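Local coordinates for designed Anbu Protein (Synthetic construct, PDB 5LOY) that is a consensus-designed ancestral beta subunit of the Ntn-hydrolase superfamily, probably a peptidase related to the proteasome, that packs into a helical assembly, at residues 77-82 with 116-121; 111-116 with 125-130. All coordinates share one frame; numbering follows the deposited sequence.

Contact 1 of 2, residues 77-82 with 116-121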
loop_
_atom_site.group_PDB
_atom_site.type_symbol
_atom_site.label_atom_id
_atom_site.label_comp_id
_atom_site.label_asym_id
_atom_site.label_seq_id
_atom_site.Cartn_x
_atom_site.Cartn_y
_atom_site.Cartn_z
ATOM N N PRO A 77 -3.151 -0.754 36.261
ATOM C CA PRO A 77 -2.069 -1.567 36.818
ATOM C C PRO A 77 -1.194 -2.273 35.776
ATOM O O PRO A 77 -0.128 -2.762 36.110
ATOM C CB PRO A 77 -2.811 -2.597 37.676
ATOM C CG PRO A 77 -4.153 -2.732 37.022
ATOM C CD PRO A 77 -4.471 -1.397 36.399
ATOM N N SER A 78 -1.640 -2.354 34.530
ATOM C CA SER A 78 -0.834 -2.969 33.468
ATOM C C SER A 78 -1.275 -2.415 32.125
ATOM O O SER A 78 -2.365 -1.877 32.000
ATOM C CB SER A 78 -0.964 -4.501 33.491
ATOM O OG SER A 78 -2.164 -4.933 32.880
ATOM N N MET A 79 -0.406 -2.495 31.132
ATOM C CA MET A 79 -0.753 -2.022 29.799
ATOM C C MET A 79 -1.900 -2.810 29.186
ATOM O O MET A 79 -2.659 -2.275 28.408
ATOM C CB MET A 79 0.458 -2.087 28.881
ATOM C CG MET A 79 1.485 -0.987 29.151
ATOM S SD MET A 79 1.025 0.674 28.598
ATOM C CE MET A 79 -0.027 0.347 27.212
ATOM N N PHE A 80 -2.031 -4.078 29.544
ATOM C CA PHE A 80 -3.183 -4.850 29.108
ATOM C C PHE A 80 -4.469 -4.198 29.634
ATOM O O PHE A 80 -5.409 -4.014 28.870
ATOM C CB PHE A 80 -3.054 -6.312 29.558
ATOM C CG PHE A 80 -4.148 -7.214 29.055
ATOM C CD1 PHE A 80 -5.340 -7.349 29.762
ATOM C CD2 PHE A 80 -3.974 -7.966 27.886
ATOM C CE1 PHE A 80 -6.348 -8.186 29.305
ATOM C CE2 PHE A 80 -4.971 -8.800 27.433
ATOM C CZ PHE A 80 -6.159 -8.913 28.144
ATOM N N GLU A 81 -4.521 -3.853 30.918
ATOM C CA GLU A 81 -5.690 -3.173 31.451
ATOM C C GLU A 81 -5.891 -1.783 30.828
ATOM O O GLU A 81 -7.018 -1.352 30.624
ATOM C CB GLU A 81 -5.619 -3.080 32.974
ATOM C CG GLU A 81 -5.748 -4.433 33.702
ATOM C CD GLU A 81 -7.052 -5.196 33.381
ATOM O OE1 GLU A 81 -8.144 -4.553 33.338
ATOM O OE2 GLU A 81 -6.995 -6.444 33.167
ATOM N N ALA A 82 -4.813 -1.078 30.529
ATOM C CA ALA A 82 -4.915 0.210 29.842
ATOM C C ALA A 82 -5.628 0.090 28.485
ATOM O O ALA A 82 -6.532 0.871 28.168
ATOM C CB ALA A 82 -3.527 0.804 29.634
ATOM N N GLY A 116 3.597 1.691 25.698
ATOM C CA GLY A 116 4.346 2.350 26.750
ATOM C C GLY A 116 4.973 1.368 27.716
ATOM O O GLY A 116 5.117 0.194 27.399
ATOM N N GLN A 117 5.331 1.862 28.902
ATOM C CA GLN A 117 5.938 1.034 29.924
ATOM C C GLN A 117 5.494 1.497 31.302
ATOM O O GLN A 117 5.450 2.681 31.584
ATOM C CB GLN A 117 7.457 1.054 29.811
ATOM C CG GLN A 117 8.128 0.206 30.875
ATOM C CD GLN A 117 9.602 -0.032 30.620
ATOM O OE1 GLN A 117 10.292 0.783 30.014
ATOM N NE2 GLN A 117 10.095 -1.142 31.109
ATOM N N ILE A 118 5.170 0.536 32.156
ATOM C CA ILE A 118 4.794 0.798 33.543
ATOM C C ILE A 118 5.863 0.147 34.406
ATOM O O ILE A 118 6.284 -0.944 34.105
ATOM C CB ILE A 118 3.399 0.219 33.805
ATOM C CG1 ILE A 118 2.358 1.101 33.108
ATOM C CG2 ILE A 118 3.113 0.131 35.283
ATOM C CD1 ILE A 118 0.979 0.478 32.980
ATOM N N ALA A 119 6.354 0.828 35.434
ATOM C CA ALA A 119 7.496 0.321 36.224
ATOM C C ALA A 119 7.353 -1.167 36.595
ATOM O O ALA A 119 6.276 -1.587 37.038
ATOM C CB ALA A 119 7.662 1.144 37.489
ATOM N N GLY A 120 8.430 -1.948 36.396
ATOM C CA GLY A 120 8.467 -3.388 36.742
ATOM C C GLY A 120 7.739 -4.323 35.772
ATOM O O GLY A 120 7.316 -5.415 36.118
ATOM N N GLU A 121 7.571 -3.864 34.552
ATOM C CA GLU A 121 6.830 -4.575 33.523
ATOM C C GLU A 121 7.638 -4.144 32.263
ATOM O O GLU A 121 8.189 -3.045 32.230
ATOM C CB GLU A 121 5.354 -4.080 33.550
ATOM C CG GLU A 121 4.304 -4.790 32.675
ATOM C CD GLU A 121 3.216 -3.848 32.076
ATOM O OE1 GLU A 121 3.560 -2.840 31.385
ATOM O OE2 GLU A 121 2.021 -4.141 32.239
#
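Glu121 meets the start of helix 79-94 because its CG lies anti to the backbone N (chi1 -173°) and the chain then bends at chi2, while Met79 bends at chi2 and chi3 and lays its sulfur over the strand. The motif is a capped helix N-terminus: Ser78 is the N-cap, its OG accepting from Glu81 N at 3.3 Å. Glu121, which closes the type II turn begun at Ile118, adds a second acceptor. Its OE2 takes Met79 N at 3.1 Å through the syn lone pair, with an N-H...O angle of 158°. The same oxygen forms a salt bridge with Arg124, so the carboxylate joins a cation to the positive end of the helix dipole, which would probably stabilise its charged form. An alanine at Glu121 would probably leave Met79 N and the Arg124 guanidinium without this shared acceptor. Beside the polar link, Ile118 CD1 reaches the turn into the helix, 3.8 Å from Ser78 C. Met79 and Ile118 cross obliquely, CG to CD1 at 4.1 Å, in a small apolar patch joining helix to sheet. At its inner end, Met79 SD sits 4.0 Å from Gly116 N.

Contact 2 of 2, residues 111-116 with 125-130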
loop_
_atom_site.group_PDB
_atom_site.type_symbol
_atom_site.label_atom_id
_atom_site.label_comp_id
_atom_site.label_asym_id
_atom_site.label_seq_id
_atom_site.Cartn_x
_atom_site.Cartn_y
_atom_site.Cartn_z
ATOM N N SER A 111 -10.084 3.869 15.610
ATOM C CA SER A 111 -9.075 2.846 15.811
ATOM C C SER A 111 -7.857 3.454 16.525
ATOM O O SER A 111 -7.563 4.630 16.333
ATOM C CB SER A 111 -8.685 2.303 14.435
ATOM O OG SER A 111 -7.968 1.126 14.603
ATOM N N PHE A 112 -7.145 2.669 17.330
ATOM C CA PHE A 112 -6.061 3.219 18.130
ATOM C C PHE A 112 -4.855 2.299 18.228
ATOM O O PHE A 112 -4.962 1.073 18.093
ATOM C CB PHE A 112 -6.551 3.493 19.548
ATOM C CG PHE A 112 -7.779 4.375 19.623
ATOM C CD1 PHE A 112 -9.045 3.838 19.498
ATOM C CD2 PHE A 112 -7.652 5.739 19.810
ATOM C CE1 PHE A 112 -10.159 4.638 19.545
ATOM C CE2 PHE A 112 -8.754 6.537 19.873
ATOM C CZ PHE A 112 -10.014 5.991 19.743
ATOM N N ILE A 113 -3.713 2.906 18.537
ATOM C CA ILE A 113 -2.527 2.182 18.942
ATOM C C ILE A 113 -2.112 2.692 20.300
ATOM O O ILE A 113 -2.096 3.909 20.530
ATOM C CB ILE A 113 -1.374 2.421 17.965
ATOM C CG1 ILE A 113 -1.634 1.631 16.690
ATOM C CG2 ILE A 113 -0.042 1.992 18.571
ATOM C CD1 ILE A 113 -0.703 2.009 15.547
ATOM N N LEU A 114 -1.809 1.779 21.212
ATOM C CA LEU A 114 -1.527 2.143 22.583
ATOM C C LEU A 114 -0.280 1.428 22.981
ATOM O O LEU A 114 -0.194 0.210 22.859
ATOM C CB LEU A 114 -2.669 1.702 23.506
ATOM C CG LEU A 114 -2.403 1.987 24.991
ATOM C CD1 LEU A 114 -2.625 3.453 25.282
ATOM C CD2 LEU A 114 -3.293 1.179 25.892
ATOM N N GLY A 115 0.687 2.159 23.500
ATOM C CA GLY A 115 1.903 1.518 24.013
ATOM C C GLY A 115 2.612 2.307 25.073
ATOM O O GLY A 115 2.271 3.450 25.342
ATOM N N GLY A 116 3.597 1.691 25.698
ATOM C CA GLY A 116 4.346 2.350 26.750
ATOM C C GLY A 116 4.973 1.368 27.716
ATOM O O GLY A 116 5.117 0.194 27.399
ATOM N N LEU A 125 3.011 -2.978 23.505
ATOM C CA LEU A 125 2.388 -2.290 22.391
ATOM C C LEU A 125 1.110 -3.018 21.957
ATOM O O LEU A 125 1.144 -4.240 21.726
ATOM C CB LEU A 125 3.360 -2.258 21.227
ATOM C CG LEU A 125 2.874 -1.520 19.979
ATOM C CD1 LEU A 125 2.700 -0.040 20.303
ATOM C CD2 LEU A 125 3.834 -1.700 18.809
ATOM N N PHE A 126 0.009 -2.264 21.825
ATOM C CA PHE A 126 -1.311 -2.828 21.498
ATOM C C PHE A 126 -1.986 -2.132 20.328
ATOM O O PHE A 126 -1.741 -0.946 20.086
ATOM C CB PHE A 126 -2.250 -2.703 22.685
ATOM C CG PHE A 126 -1.854 -3.539 23.854
ATOM C CD1 PHE A 126 -0.886 -3.101 24.721
ATOM C CD2 PHE A 126 -2.437 -4.768 24.081
ATOM C CE1 PHE A 126 -0.517 -3.878 25.803
ATOM C CE2 PHE A 126 -2.055 -5.560 25.158
ATOM C CZ PHE A 126 -1.089 -5.114 26.012
ATOM N N LEU A 127 -2.846 -2.873 19.626
ATOM C CA LEU A 127 -3.720 -2.321 18.581
ATOM C C LEU A 127 -5.156 -2.502 19.023
ATOM O O LEU A 127 -5.557 -3.623 19.352
ATOM C CB LEU A 127 -3.492 -3.047 17.271
ATOM C CG LEU A 127 -4.415 -2.741 16.087
ATOM C CD1 LEU A 127 -4.331 -1.294 15.673
ATOM C CD2 LEU A 127 -4.043 -3.603 14.890
ATOM N N ILE A 128 -5.921 -1.413 19.071
ATOM C CA ILE A 128 -7.331 -1.500 19.447
ATOM C C ILE A 128 -8.180 -1.348 18.207
ATOM O O ILE A 128 -8.092 -0.347 17.488
ATOM C CB ILE A 128 -7.740 -0.451 20.491
ATOM C CG1 ILE A 128 -7.027 -0.690 21.809
ATOM C CG2 ILE A 128 -9.211 -0.539 20.787
ATOM C CD1 ILE A 128 -5.683 -0.024 21.893
ATOM N N TYR A 129 -8.992 -2.357 17.952
ATOM C CA TYR A 129 -9.801 -2.389 16.756
ATOM C C TYR A 129 -11.077 -1.569 16.905
ATOM O O TYR A 129 -11.487 -1.258 18.014
ATOM C CB TYR A 129 -10.189 -3.840 16.450
ATOM C CG TYR A 129 -9.064 -4.769 16.045
ATOM C CD1 TYR A 129 -8.246 -4.492 14.942
ATOM C CD2 TYR A 129 -8.878 -5.962 16.715
ATOM C CE1 TYR A 129 -7.244 -5.366 14.560
ATOM C CE2 TYR A 129 -7.897 -6.850 16.338
ATOM C CZ TYR A 129 -7.081 -6.549 15.268
ATOM O OH TYR A 129 -6.120 -7.475 14.931
ATOM N N PRO A 130 -11.738 -1.263 15.788
ATOM C CA PRO A 130 -13.018 -0.567 15.797
ATOM C C PRO A 130 -14.045 -1.144 16.720
ATOM O O PRO A 130 -14.796 -0.397 17.314
ATOM C CB PRO A 130 -13.489 -0.708 14.352
ATOM C CG PRO A 130 -12.227 -0.678 13.562
ATOM C CD PRO A 130 -11.223 -1.411 14.409
#
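Phe126 N reaches Leu114 O at 2.7 Å, and two residues along the hairpin Ile128 N gives Phe112 O a bond of 2.8 Å; both belong to hydrogen-bonded pairs. Ile128 O accepts two donors from strand 110-118: Phe112 N at 3.2 Å, nearly straight at 172°, and Ser111 OG, also at 3.2 Å but tilted from the carbonyl plane. The hydroxyl gets there with OG anti to its own backbone N (chi1 -166°), which adds a side-chain bond to the end of the backbone ladder. Between these rungs, Ile113 and Leu127 make a non-hydrogen-bonded pair, where Ile113 CA lies 3.4 Å from Phe126 O in a CA-H...O contact. This is the antiparallel beta hairpin of strands 110-118 and 124-128, part of one of the two sheets of the Ntn-hydrolase sandwich; strand 42-50 borders it along one edge and strand 134-136 along the other. Side chains alternate between its faces. On one, Ile128 CD1 leans against Leu114 CB at 3.8 Å, and the Phe126 ring turns its edge to Leu114 O; helix 79-94 covers Leu114 and Phe126 there. The other face carries Ile113, Leu125 and Leu127 and looks toward the second sheet, where Ile146 touches both Ile113 and Leu127. Ile113 branches between the two leucines: CG2 meets Leu125 CD1 at 3.8 Å, while CG1 turns to Leu127 CD1. Gly115 is paired with Leu125 across the hairpin without hydrogen bonds, and a beta carbon there would collide with Leu125 CD1.

The two contacts have centres about 14 Å apart and share Gly116 on strand 110-118, contact 2 covering the run up to that glycine and contact 1 the strand end and turn beyond it. Along the chain their segments alternate: 77-82 comes first, then 111-116 and 116-121, then 125-130. Contact 2 pairs strands within one sheet, whereas contact 1 sets the first turn of helix 79-94 on that sheet. They touch directly: Met79 CE lies 3.6 Å from Leu114 CD2, and Met79 CB packs on Phe126 CE1. Contact 2 builds part of the sheet and contact 1 lays the helix on it, as in the alpha-beta-beta-alpha sandwich of proteasome subunits.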